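Local coordinates for probable copper-exporting P-type ATPase A (Archaeoglobus fulgidus, PDB 3FRY) that probably exports copper ions across the cell membrane at the expense of ATP, its C-terminal domain being a heavy-metal-binding module, at the interface of chains A and B. Numbering follows the deposited sequence. Chains: chain A/B, Probable copper-exporting P-type ATPase A.

The two chains exchange strands: the N-terminal strand of each (5-12 in chain A, 4-12 in chain B) pairs with sheet strands of the other. Contacts 1 and 2, with C-alpha centres about 14 Å apart, lie along one swapped strand of chain B, which runs against strand 41-47 of chain A and, in contact 2, also meets strand 64-67. Contacts 3 and 4 are about 7 Å apart and share A:Gly13 and B:Tyr63, where the swapped A strand ends and its chain passes the B cysteine loop. Contacts 2 and 3, about 27 Å apart, belong to opposite lobes of the two-fold dimer.

Contact 1: the interface of chains A and B. Residues chain A 46, 48-49; chain B 3, 5.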
loop_
_atom_site.group_PDB
_atom_site.type_symbol
_atom_site.label_atom_id
_atom_site.label_comp_id
_atom_site.label_asym_id
_atom_site.label_seq_id
_atom_site.Cartn_x
_atom_site.Cartn_y
_atom_site.Cartn_z
ATOM N N GLY A 46 13.472 15.910 14.087
ATOM C CA GLY A 46 12.740 17.158 14.178
ATOM C C GLY A 46 12.479 17.641 15.589
ATOM O O GLY A 46 12.896 17.017 16.567
ATOM N N LYS A 48 9.706 18.456 18.438
ATOM C CA LYS A 48 8.322 18.107 18.754
ATOM C C LYS A 48 7.424 19.332 18.747
ATOM O O LYS A 48 6.207 19.221 18.587
ATOM C CB LYS A 48 8.214 17.372 20.099
ATOM C CG LYS A 48 8.654 18.140 21.320
ATOM C CD LYS A 48 8.295 17.346 22.570
ATOM C CE LYS A 48 9.142 17.751 23.760
ATOM N NZ LYS A 48 10.564 17.349 23.597
ATOM N N GLU A 49 8.029 20.505 18.907
ATOM C CA GLU A 49 7.272 21.745 18.887
ATOM C C GLU A 49 6.707 21.968 17.486
ATOM O O GLU A 49 5.644 22.566 17.329
ATOM C CB GLU A 49 8.161 22.940 19.274
ATOM C CG GLU A 49 8.642 22.933 20.726
ATOM C CD GLU A 49 9.993 22.253 20.918
ATOM O OE1 GLU A 49 10.205 21.144 20.381
ATOM O OE2 GLU A 49 10.845 22.832 21.626
ATOM N N SER B 3 14.649 20.637 21.294
ATOM C CA SER B 3 15.308 19.398 21.202
ATOM C C SER B 3 15.095 18.593 19.940
ATOM O O SER B 3 14.103 18.307 19.682
ATOM C CB SER B 3 14.888 18.432 22.314
ATOM O OG SER B 3 14.652 18.968 23.532
ATOM N N GLU B 5 14.731 15.412 18.004
ATOM C CA GLU B 5 14.462 14.012 18.316
ATOM C C GLU B 5 13.946 13.214 17.123
ATOM O O GLU B 5 13.546 13.770 16.094
ATOM C CB GLU B 5 13.419 13.927 19.430
ATOM C CG GLU B 5 13.781 14.690 20.690
ATOM C CD GLU B 5 12.714 14.556 21.757
ATOM O OE1 GLU B 5 12.396 13.409 22.132
ATOM O OE2 GLU B 5 12.191 15.593 22.221
HETATM O O HOH W 1 11.583 18.913 20.699
#
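This is an antiparallel strand-to-strand seam of a domain-swapped dimer, joining the start of the exchanged strand of chain B to the end of strand 41-47 of chain A. The structure alone does not show whether this dimer forms in the intact transporter. A:Gly46 and B:Glu5 pair through their backbones: A:Gly46 N donates to B:Glu5 O at 2.9 Å, and B:Glu5 N to A:Gly46 O at 2.8 Å. Both bonds are nearly straight, and each donor lies in the plane of the carbonyl it meets. Beside this pair the ammonium NZ of A:Lys48 reaches the carboxylate OE2 of B:Glu5 at 2.8 Å, a salt bridge in which NZ meets OE2 nearly along its C-O axis. The lysine CG lies between the backbone N and the carbonyl carbon (chi1 62°), and a bend at chi4 (-69°) turns NZ toward the glutamate, whose own chain crosses it obliquely. Water 1 forms a second link: it is 2.6 Å from the carboxylate OE1 of A:Glu49, 2.8 Å from the carbonyl O of B:Ser3 and 3.0 Å from A:Lys48 N. It thus ties the short 3-10 turn 48-50 to the chain entering the swapped strand. Backbone pairing, charge pairing and water together fasten the N-terminal end of the exchanged strand to the partner's sheet.

Contact 2: the interface of chains A and B. Residues chain A 41, 66-68; chain B 8-10.
An intermolecular beta-sheet forms here, with the exchanged strand of chain B antiparallel to strand 64-67 of chain A on one side and strand 41-47 on the other, so that the swapped segment becomes part of the partner's domain. B:Glu10 N donates to A:Lys66 O at 2.7 Å, and A:Lys66 N returns a bond to B:Glu10 O at 3.0 Å. A longer bond, 3.2 Å from A:Arg68 N to B:Val8 O, continues the ladder just past the strand end. A:Arg68 then runs back over the partner: CG stands opposite the backbone N (chi1 -173°) and a turn at chi3 (51°) lays the guanidinium across B:Val8. The methyl CG2 of B:Val8 sits over the centre of one guanidinium face, 3.6 Å above its plane. The carboxylate of B:Glu10 is nearly parallel to that guanidinium, 13° apart, yet A:Arg68 NE and B:Glu10 OE2 are 5.2 Å apart, a distance at which any attraction would act without direct contact. With A:Arg68 cut back to an alanine, the valine methyl would probably lose its cover and B:Glu10 a nearby positive charge. On the other side, the second valine methyl, CG1, lies 3.8 Å from A:Glu41 OE1.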
loop_
_atom_site.group_PDB
_atom_site.type_symbol
_atom_site.label_atom_id
_atom_site.label_comp_id
_atom_site.label_asym_id
_atom_site.label_seq_id
_atom_site.Cartn_x
_atom_site.Cartn_y
_atom_site.Cartn_z
ATOM N N GLU A 41 5.315 5.361 6.283
ATOM C CA GLU A 41 5.865 6.221 7.315
ATOM C C GLU A 41 6.960 7.159 6.867
ATOM O O GLU A 41 7.618 6.951 5.848
ATOM C CB GLU A 41 6.418 5.370 8.468
ATOM C CG GLU A 41 7.449 4.337 8.018
ATOM C CD GLU A 41 8.299 3.780 9.158
ATOM O OE1 GLU A 41 7.766 3.563 10.268
ATOM O OE2 GLU A 41 9.504 3.541 8.932
ATOM N N LYS A 66 0.124 11.151 10.818
ATOM C CA LYS A 66 -0.275 11.067 12.209
ATOM C C LYS A 66 0.950 10.684 13.020
ATOM O O LYS A 66 1.747 9.858 12.585
ATOM C CB LYS A 66 -1.355 9.995 12.354
ATOM C CG LYS A 66 -2.173 10.056 13.628
ATOM C CD LYS A 66 -3.374 9.103 13.529
ATOM C CE LYS A 66 -4.270 9.457 12.340
ATOM N NZ LYS A 66 -5.386 8.490 12.139
ATOM N N LEU A 67 1.110 11.295 14.189
ATOM C CA LEU A 67 2.239 10.966 15.047
ATOM C C LEU A 67 2.032 9.536 15.538
ATOM O O LEU A 67 0.914 9.140 15.880
ATOM C CB LEU A 67 2.308 11.925 16.239
ATOM C CG LEU A 67 3.452 11.710 17.240
ATOM C CD1 LEU A 67 4.803 11.967 16.561
ATOM C CD2 LEU A 67 3.261 12.652 18.431
ATOM N N ARG A 68 3.105 8.756 15.559
ATOM C CA ARG A 68 3.023 7.373 16.004
ATOM C C ARG A 68 2.542 7.301 17.455
ATOM O O ARG A 68 3.064 7.990 18.334
ATOM C CB ARG A 68 4.391 6.699 15.868
ATOM C CG ARG A 68 4.393 5.203 16.156
ATOM C CD ARG A 68 5.801 4.635 16.036
ATOM N NE ARG A 68 6.756 5.423 16.815
ATOM C CZ ARG A 68 8.055 5.151 16.923
ATOM N NH1 ARG A 68 8.574 4.100 16.299
ATOM N NH2 ARG A 68 8.838 5.936 17.652
ATOM N N VAL B 8 8.484 9.723 14.226
ATOM C CA VAL B 8 7.930 8.853 13.199
ATOM C C VAL B 8 6.496 9.263 12.899
ATOM O O VAL B 8 5.658 9.362 13.805
ATOM C CB VAL B 8 7.904 7.377 13.641
ATOM C CG1 VAL B 8 7.296 6.523 12.532
ATOM C CG2 VAL B 8 9.304 6.894 13.963
ATOM N N LEU B 9 6.212 9.523 11.633
ATOM C CA LEU B 9 4.860 9.884 11.240
ATOM C C LEU B 9 4.284 8.761 10.391
ATOM O O LEU B 9 4.916 8.317 9.425
ATOM C CB LEU B 9 4.849 11.180 10.436
ATOM C CG LEU B 9 5.426 12.425 11.119
ATOM C CD1 LEU B 9 5.429 13.574 10.115
ATOM C CD2 LEU B 9 4.597 12.784 12.349
ATOM N N GLU B 10 3.100 8.297 10.773
ATOM C CA GLU B 10 2.396 7.240 10.054
ATOM C C GLU B 10 1.679 7.918 8.895
ATOM O O GLU B 10 0.889 8.840 9.109
ATOM C CB GLU B 10 1.369 6.568 10.970
ATOM C CG GLU B 10 1.966 5.874 12.175
ATOM C CD GLU B 10 3.011 4.855 11.789
ATOM O OE1 GLU B 10 2.737 4.034 10.886
ATOM O OE2 GLU B 10 4.107 4.868 12.390
#

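Contact 3: the interface of chains A and B. Residues chain A 10-13; chain B 63-65.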
loop_
_atom_site.group_PDB
_atom_site.type_symbol
_atom_site.label_atom_id
_atom_site.label_comp_id
_atom_site.label_asym_id
_atom_site.label_seq_id
_atom_site.Cartn_x
_atom_site.Cartn_y
_atom_site.Cartn_z
ATOM N N GLU A 10 0.382 -10.998 -9.817
ATOM C CA GLU A 10 1.073 -9.769 -9.446
ATOM C C GLU A 10 0.068 -8.642 -9.637
ATOM O O GLU A 10 -0.598 -8.569 -10.668
ATOM C CB GLU A 10 2.302 -9.547 -10.331
ATOM C CG GLU A 10 3.391 -10.578 -10.091
ATOM C CD GLU A 10 3.726 -10.720 -8.615
ATOM O OE1 GLU A 10 4.336 -9.792 -8.040
ATOM O OE2 GLU A 10 3.365 -11.761 -8.028
ATOM N N LEU A 11 -0.055 -7.775 -8.637
ATOM C CA LEU A 11 -1.006 -6.669 -8.709
ATOM C C LEU A 11 -0.333 -5.308 -8.876
ATOM O O LEU A 11 0.833 -5.138 -8.538
ATOM C CB LEU A 11 -1.862 -6.626 -7.439
ATOM C CG LEU A 11 -2.584 -7.899 -6.980
ATOM C CD1 LEU A 11 -3.320 -7.613 -5.681
ATOM C CD2 LEU A 11 -3.560 -8.365 -8.052
ATOM N N SER A 12 -1.089 -4.350 -9.409
ATOM C CA SER A 12 -0.625 -2.976 -9.575
ATOM C C SER A 12 -1.864 -2.082 -9.538
ATOM O O SER A 12 -2.975 -2.531 -9.851
ATOM C CB SER A 12 0.132 -2.791 -10.895
ATOM O OG SER A 12 -0.712 -2.987 -12.008
ATOM N N GLY A 13 -1.677 -0.827 -9.141
ATOM C CA GLY A 13 -2.797 0.091 -9.054
ATOM C C GLY A 13 -3.216 0.320 -7.613
ATOM O O GLY A 13 -4.260 0.926 -7.349
ATOM N N TYR B 63 -8.368 -2.492 -10.998
ATOM C CA TYR B 63 -6.923 -2.616 -10.871
ATOM C C TYR B 63 -6.314 -3.453 -11.980
ATOM O O TYR B 63 -6.989 -3.813 -12.939
ATOM C CB TYR B 63 -6.589 -3.202 -9.504
ATOM C CG TYR B 63 -7.372 -2.524 -8.410
ATOM C CD1 TYR B 63 -8.616 -3.013 -8.018
ATOM C CD2 TYR B 63 -6.912 -1.340 -7.828
ATOM C CE1 TYR B 63 -9.389 -2.343 -7.078
ATOM C CE2 TYR B 63 -7.680 -0.657 -6.880
ATOM C CZ TYR B 63 -8.920 -1.165 -6.514
ATOM O OH TYR B 63 -9.696 -0.498 -5.595
ATOM N N GLN B 64 -5.032 -3.763 -11.844
ATOM C CA GLN B 64 -4.334 -4.554 -12.849
ATOM C C GLN B 64 -3.783 -5.825 -12.222
ATOM O O GLN B 64 -3.336 -5.813 -11.074
ATOM C CB GLN B 64 -3.197 -3.727 -13.443
ATOM C CG GLN B 64 -3.648 -2.345 -13.906
ATOM C CD GLN B 64 -2.489 -1.453 -14.295
ATOM O OE1 GLN B 64 -1.750 -1.749 -15.237
ATOM N NE2 GLN B 64 -2.319 -0.351 -13.566
ATOM N N ALA B 65 -3.833 -6.919 -12.975
ATOM C CA ALA B 65 -3.332 -8.199 -12.492
ATOM C C ALA B 65 -2.616 -8.939 -13.612
ATOM O O ALA B 65 -2.990 -8.844 -14.781
ATOM C CB ALA B 65 -4.474 -9.040 -11.952
#
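A:Ser12 and B:Gln64 meet side chain to side chain on an antiparallel pair formed where the swapped strand of chain A runs beside strand 64-67 of chain B. The serine hydroxyl OG stands over the flat face of the glutamine amide, directly above its carbon CD at 3.3 Å, rather than at the oxygen or nitrogen end. It is placed there by chi1 of 65°, with OG tucked between the backbone N and the carbonyl carbon. The glutamine reaches it as an extended chain whose final turn (chi3 63°) presents the face of the amide. Two backbone bonds, B:Gln64 N to A:Ser12 O at 3.1 Å and A:Ser12 N to B:Gln64 O at 3.2 Å, build the end of the exchanged strand into the partner's sheet, both donors tilted out of the carbonyl planes. Replacing B:Gln64 by an alanine would probably strip the serine hydroxyl of its amide cover and open a gap beside it. On the flank opposite the hydroxyl, A:Leu11 CD2 approaches the methyl CB of B:Ala65 at 4.1 Å, a looser apolar touch. Just before strand 64-67, the B:Tyr63 ring turns its edge to A:Gly13, which follows A strand 5-12: A:Gly13 O lies in the ring plane, 3.5 Å from B:Tyr63 CD2.

Contact 4: the interface of chains A and B. Residues chain A 13-14; chain B 16, 19-20, 39, 63.
The backbone carbonyl O of A:Leu14 receives a 2.8 Å hydrogen bond from B:Cys16 N, at the metal-binding loop of a heavy-metal-associated domain. B:Cys16 and B:Cys19 are the cysteines of its CXXC motif, the pair that binds copper in this family. Here their SG atoms are joined at 2.0 Å in a disulfide, so the pair is oxidised and not present as two free thiols. The donor B:Cys16 N is tilted 20° from the plane of the leucine carbonyl. At the N-terminal side of the same residue, water 2 connects A:Leu14 N, 2.8 Å away, to B:Leu39 O at 2.9 Å, so both backbone polar groups of the leucine engage chain B, one directly and one through water. Its side chain wedges between the cysteine loop and B:Tyr63. Chi1 (-59°) sets CG anti to the carbonyl carbon, and chi2 (-62°) turns the methyl CD1 toward the tyrosine: it lies to one side of the ring plane, just outside the CD2-CE2 edge, 3.4 Å from B:Tyr63 CE2. The leucine and tyrosine side chains cross at about a right angle. The same methyl abuts B:Cys19 CB, a contact modelled too close for its exact spacing to be trusted. Below the branch point, A:Leu14 CB packs against the methyl CD2 of B:Leu39 at 4.1 Å, while A:Leu14 CD2 lies 3.9 Å from B:Leu39 O.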
loop_
_atom_site.group_PDB
_atom_site.type_symbol
_atom_site.label_atom_id
_atom_site.label_comp_id
_atom_site.label_asym_id
_atom_site.label_seq_id
_atom_site.Cartn_x
_atom_site.Cartn_y
_atom_site.Cartn_z
ATOM N N GLY A 13 -1.677 -0.827 -9.141
ATOM C CA GLY A 13 -2.797 0.091 -9.054
ATOM C C GLY A 13 -3.216 0.320 -7.613
ATOM O O GLY A 13 -4.260 0.926 -7.349
ATOM N N LEU A 14 -2.402 -0.156 -6.674
ATOM C CA LEU A 14 -2.726 -0.012 -5.252
ATOM C C LEU A 14 -1.720 0.843 -4.480
ATOM O O LEU A 14 -1.908 1.120 -3.295
ATOM C CB LEU A 14 -2.804 -1.390 -4.577
ATOM C CG LEU A 14 -3.802 -2.457 -5.052
ATOM C CD1 LEU A 14 -5.205 -1.947 -4.872
ATOM C CD2 LEU A 14 -3.556 -2.811 -6.503
ATOM N N CYS B 16 -3.268 2.222 -1.074
ATOM C CA CYS B 16 -4.672 2.037 -0.746
ATOM C C CYS B 16 -4.968 0.653 -0.181
ATOM O O CYS B 16 -5.141 -0.312 -0.928
ATOM C CB CYS B 16 -5.526 2.305 -1.994
ATOM S SG CYS B 16 -7.309 2.039 -1.753
ATOM N N CYS B 19 -8.429 -0.835 -0.964
ATOM C CA CYS B 19 -8.487 -1.403 -2.304
ATOM C C CYS B 19 -8.069 -2.884 -2.236
ATOM O O CYS B 19 -8.431 -3.693 -3.097
ATOM C CB CYS B 19 -7.543 -0.643 -3.233
ATOM S SG CYS B 19 -7.907 1.133 -3.483
ATOM N N VAL B 20 -7.293 -3.231 -1.213
ATOM C CA VAL B 20 -6.861 -4.613 -1.047
ATOM C C VAL B 20 -8.078 -5.482 -0.753
ATOM O O VAL B 20 -8.225 -6.567 -1.316
ATOM C CB VAL B 20 -5.842 -4.750 0.101
ATOM C CG1 VAL B 20 -5.598 -6.226 0.418
ATOM C CG2 VAL B 20 -4.534 -4.076 -0.299
ATOM N N LEU B 39 -0.560 -5.122 -1.347
ATOM C CA LEU B 39 -0.471 -4.119 -2.401
ATOM C C LEU B 39 0.098 -4.649 -3.709
ATOM O O LEU B 39 -0.295 -4.202 -4.783
ATOM C CB LEU B 39 0.403 -2.944 -1.947
ATOM C CG LEU B 39 0.036 -2.201 -0.665
ATOM C CD1 LEU B 39 1.090 -1.130 -0.413
ATOM C CD2 LEU B 39 -1.350 -1.578 -0.789
ATOM N N TYR B 63 -8.368 -2.492 -10.998
ATOM C CA TYR B 63 -6.923 -2.616 -10.871
ATOM C C TYR B 63 -6.314 -3.453 -11.980
ATOM O O TYR B 63 -6.989 -3.813 -12.939
ATOM C CB TYR B 63 -6.589 -3.202 -9.504
ATOM C CG TYR B 63 -7.372 -2.524 -8.410
ATOM C CD1 TYR B 63 -8.616 -3.013 -8.018
ATOM C CD2 TYR B 63 -6.912 -1.340 -7.828
ATOM C CE1 TYR B 63 -9.389 -2.343 -7.078
ATOM C CE2 TYR B 63 -7.680 -0.657 -6.880
ATOM C CZ TYR B 63 -8.920 -1.165 -6.514
ATOM O OH TYR B 63 -9.696 -0.498 -5.595
HETATM O O HOH W 2 -0.132 -1.733 -6.372
#